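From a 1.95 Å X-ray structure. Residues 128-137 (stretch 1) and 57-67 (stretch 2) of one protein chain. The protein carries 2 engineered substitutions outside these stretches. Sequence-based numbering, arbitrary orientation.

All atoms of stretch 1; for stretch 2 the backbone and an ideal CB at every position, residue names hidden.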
# COMPACT_ATOMS: atom_id res chain seq x y z
N ALA B 128 -5.05 18.45 -26.73
CA ALA B 128 -5.28 17.25 -25.94
C ALA B 128 -6.04 17.55 -24.66
O ALA B 128 -6.04 18.69 -24.20
CB ALA B 128 -3.92 16.62 -25.59
N VAL B 129 -6.68 16.54 -24.09
CA VAL B 129 -7.36 16.73 -22.82
C VAL B 129 -6.36 16.47 -21.71
O VAL B 129 -5.33 15.81 -21.94
CB VAL B 129 -8.55 15.78 -22.64
CG1 VAL B 129 -9.52 15.95 -23.80
CG2 VAL B 129 -8.07 14.33 -22.54
N ALA B 130 -6.64 17.01 -20.54
CA ALA B 130 -5.79 16.81 -19.38
C ALA B 130 -6.63 16.00 -18.40
O ALA B 130 -7.61 16.51 -17.84
CB ALA B 130 -5.39 18.14 -18.76
N LEU B 131 -6.27 14.73 -18.22
CA LEU B 131 -7.01 13.86 -17.33
C LEU B 131 -6.80 14.31 -15.89
O LEU B 131 -5.77 14.90 -15.55
CB LEU B 131 -6.54 12.41 -17.50
CG LEU B 131 -6.67 11.85 -18.93
CD1 LEU B 131 -6.18 10.39 -18.99
CD2 LEU B 131 -8.14 11.91 -19.36
N ALA B 132 -7.79 14.04 -15.04
CA ALA B 132 -7.70 14.38 -13.62
C ALA B 132 -7.14 13.16 -12.91
O ALA B 132 -7.23 12.05 -13.42
CB ALA B 132 -9.10 14.69 -13.05
N ASP B 133 -6.57 13.38 -11.73
CA ASP B 133 -5.99 12.30 -10.96
C ASP B 133 -7.04 11.21 -10.77
O ASP B 133 -8.18 11.52 -10.43
CB ASP B 133 -5.54 12.84 -9.59
CG ASP B 133 -4.53 11.93 -8.91
OD1 ASP B 133 -4.54 10.71 -9.13
OD2 ASP B 133 -3.73 12.46 -8.12
N ARG B 134 -6.66 9.95 -10.96
CA ARG B 134 -7.56 8.80 -10.83
C ARG B 134 -8.76 8.89 -11.80
O ARG B 134 -9.82 8.32 -11.54
CB ARG B 134 -8.08 8.67 -9.39
CG ARG B 134 -6.99 8.38 -8.34
CD ARG B 134 -7.63 8.08 -6.99
NE ARG B 134 -8.52 9.16 -6.57
CZ ARG B 134 -8.11 10.34 -6.10
NH1 ARG B 134 -6.81 10.61 -5.95
NH2 ARG B 134 -9.01 11.27 -5.79
N ALA B 135 -8.57 9.58 -12.91
CA ALA B 135 -9.64 9.75 -13.90
C ALA B 135 -10.16 8.45 -14.48
O ALA B 135 -9.40 7.53 -14.73
CB ALA B 135 -9.15 10.64 -15.05
N SER B 136 -11.46 8.38 -14.68
CA SER B 136 -12.06 7.20 -15.28
C SER B 136 -12.82 7.62 -16.54
O SER B 136 -13.36 6.79 -17.25
CB SER B 136 -12.99 6.53 -14.27
OG SER B 136 -13.86 7.51 -13.72
N SER B 137 -12.82 8.91 -16.83
CA SER B 137 -13.52 9.42 -18.02
C SER B 137 -12.87 10.72 -18.47
O SER B 137 -12.01 11.25 -17.78
CB SER B 137 -14.99 9.68 -17.68
OG SER B 137 -15.10 10.79 -16.81
N UNK B 57 -8.09 -0.72 -20.44
CA UNK B 57 -7.82 -0.21 -19.11
C UNK B 57 -8.84 0.77 -18.59
O UNK B 57 -9.59 1.37 -19.36
CB UNK B 57 -6.44 0.45 -19.09
N UNK B 58 -8.81 0.93 -17.27
CA UNK B 58 -9.66 1.81 -16.47
C UNK B 58 -9.36 3.30 -16.65
O UNK B 58 -10.26 4.13 -16.55
CB UNK B 58 -9.51 1.44 -14.99
N UNK B 59 -8.08 3.62 -16.87
CA UNK B 59 -7.69 5.01 -17.05
C UNK B 59 -6.79 5.60 -15.98
O UNK B 59 -6.26 6.70 -16.16
CB UNK B 59 -8.95 5.87 -17.14
N UNK B 60 -6.61 4.91 -14.85
CA UNK B 60 -5.75 5.46 -13.81
C UNK B 60 -4.32 5.56 -14.29
O UNK B 60 -3.61 6.49 -13.96
CB UNK B 60 -5.82 4.61 -12.54
N UNK B 61 -3.90 4.59 -15.09
CA UNK B 61 -2.55 4.62 -15.62
C UNK B 61 -2.44 5.75 -16.64
O UNK B 61 -1.38 6.36 -16.80
CB UNK B 61 -2.18 3.28 -16.25
N UNK B 62 -3.55 6.03 -17.32
CA UNK B 62 -3.55 7.08 -18.32
C UNK B 62 -3.20 8.43 -17.69
O UNK B 62 -2.43 9.18 -18.25
CB UNK B 62 -4.91 7.15 -19.01
N UNK B 63 -3.76 8.73 -16.52
CA UNK B 63 -3.45 9.99 -15.85
C UNK B 63 -1.95 10.10 -15.56
O UNK B 63 -1.32 11.12 -15.81
CB UNK B 63 -4.25 10.11 -14.55
N UNK B 64 -1.39 9.04 -15.01
CA UNK B 64 0.05 9.02 -14.68
C UNK B 64 0.94 9.18 -15.90
O UNK B 64 1.95 9.88 -15.84
CB UNK B 64 0.41 7.71 -13.97
N UNK B 65 0.58 8.56 -17.02
CA UNK B 65 1.43 8.65 -18.21
C UNK B 65 1.29 9.90 -19.07
O UNK B 65 2.17 10.19 -19.88
CB UNK B 65 1.15 7.43 -19.10
N UNK B 66 0.20 10.64 -18.90
CA UNK B 66 -0.02 11.83 -19.73
C UNK B 66 1.03 12.89 -19.55
O UNK B 66 1.18 13.78 -20.39
CB UNK B 66 -1.39 12.44 -19.43
N UNK B 67 1.77 12.83 -18.45
CA UNK B 67 2.78 13.83 -18.22
C UNK B 67 4.07 13.67 -19.04
O UNK B 67 4.52 14.62 -19.68
CB UNK B 67 3.13 13.83 -16.73

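Position 57 has nothing of stretch 1 within reach of its CB. Just ahead of a helix, a small polar side chain can often accept a backbone hydrogen bond. The residue is Thr57, and its OG1 accepts a hydrogen bond from the backbone N of position 59 at 3.2 Å.

Position 58 has a CB that points sideways into open space. Many residues would suit. The residue is His58, poorly ordered. Its backbone does the touching: His58 O lies 3.8 Å from Ser136 CA.

Position 59 is decided by the backbone. Its phi is 115° and its psi -11°. A CB here would jam against the carbonyl oxygen of position 58 and would sit 3.0 Å from Ala135 O. Glycine is the clear choice, and Gly59 is found, at the N-cap of the helix.

Position 60 points sideways, with CB 4.9 Å from Arg134 CA. The turn from Ala132 to Ala135 offers backbone there, so a flat or polar side chain could lie along it. The residue is His60. One ring face lies against Arg134 CA, and Ala135 O is at the ring edge, 3.6 Å from His60 CD2. His60 NE2 is 3.4 Å from Arg134 O, but the angle is too poor for a hydrogen bond. A water links the backbones: it donates to His60 O and accepts weakly from Arg134 N, both at 3.0 Å.

Position 61 points away, with room for a side chain. Stretch 1 does not require glycine, yet the residue is Gly61.

Position 62 points toward Leu131. The ideal CB is already 3.5 Å from Leu131 CD1, which favours a small side chain. Ala62 fits and makes that apolar contact.

Position 63 points toward the chain from Leu131 to Arg134. A large apolar or aromatic side chain could cover this backbone. The residue is Phe63, chi1 t. Asp133 CA sits over the ring face, 3.4 Å from the centroid of Phe63, in a CH-pi contact. Leu131 O meets the edge, 3.4 Å from Phe63 CD1.

Positions 64, 65 and 67 have CB atoms beyond reach of stretch 1. Many residues would serve. They are Arg64, Gln65 and Phe67.

Position 66 points toward stretch 1, with CB 5.2 Å from Leu131 CD1. Leu131 also offers a backbone N and O, so a long side chain with both donor and acceptor would suit. Gln66 uses both: Leu131 N donates to Gln66 OE1 at 2.8 Å, and Gln66 NE2 donates to Leu131 O at 2.9 Å.

Stretch 2 57-67: THGHGAFRQQF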
# COMPACT_ATOMS: atom_id res chain seq x y z
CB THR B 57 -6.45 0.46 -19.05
OG1 THR B 57 -6.29 1.12 -17.78
CG2 THR B 57 -6.33 1.49 -20.14
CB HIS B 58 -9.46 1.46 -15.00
CG HIS B 58 -8.01 1.30 -14.63
ND1 HIS B 58 -7.24 0.24 -15.08
CD2 HIS B 58 -7.17 2.11 -13.95
CE1 HIS B 58 -5.99 0.40 -14.68
NE2 HIS B 58 -5.92 1.53 -13.99
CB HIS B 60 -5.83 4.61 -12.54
CG HIS B 60 -7.16 4.68 -11.86
ND1 HIS B 60 -7.39 4.12 -10.62
CD2 HIS B 60 -8.33 5.22 -12.25
CE1 HIS B 60 -8.65 4.31 -10.28
NE2 HIS B 60 -9.25 4.97 -11.25
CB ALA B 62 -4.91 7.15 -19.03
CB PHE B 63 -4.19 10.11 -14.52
CG PHE B 63 -3.68 11.22 -13.64
CD1 PHE B 63 -4.02 12.55 -13.91
CD2 PHE B 63 -2.83 10.96 -12.57
CE1 PHE B 63 -3.52 13.61 -13.12
CE2 PHE B 63 -2.32 12.00 -11.77
CZ PHE B 63 -2.67 13.33 -12.04
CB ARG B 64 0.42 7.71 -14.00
CG ARG B 64 -0.24 7.51 -12.65
CD ARG B 64 0.07 6.12 -12.10
NE ARG B 64 -0.92 5.80 -11.10
CZ ARG B 64 -1.73 4.76 -11.15
NH1 ARG B 64 -1.66 3.91 -12.17
NH2 ARG B 64 -2.62 4.58 -10.19
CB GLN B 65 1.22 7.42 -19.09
CG GLN B 65 1.62 6.12 -18.41
CD GLN B 65 1.37 4.93 -19.30
OE1 GLN B 65 2.24 4.55 -20.10
NE2 GLN B 65 0.17 4.36 -19.22
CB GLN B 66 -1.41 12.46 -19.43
CG GLN B 66 -1.44 13.33 -18.17
CD GLN B 66 -2.84 13.88 -17.90
OE1 GLN B 66 -3.62 14.04 -18.82
NE2 GLN B 66 -3.14 14.18 -16.65
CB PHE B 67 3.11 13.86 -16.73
CG PHE B 67 1.94 14.27 -15.88
CD1 PHE B 67 1.58 15.61 -15.77
CD2 PHE B 67 1.16 13.30 -15.24
CE1 PHE B 67 0.45 15.99 -15.03
CE2 PHE B 67 0.03 13.67 -14.49
CZ PHE B 67 -0.32 15.02 -14.39
O HOH W 1 -4.49 7.94 -11.50
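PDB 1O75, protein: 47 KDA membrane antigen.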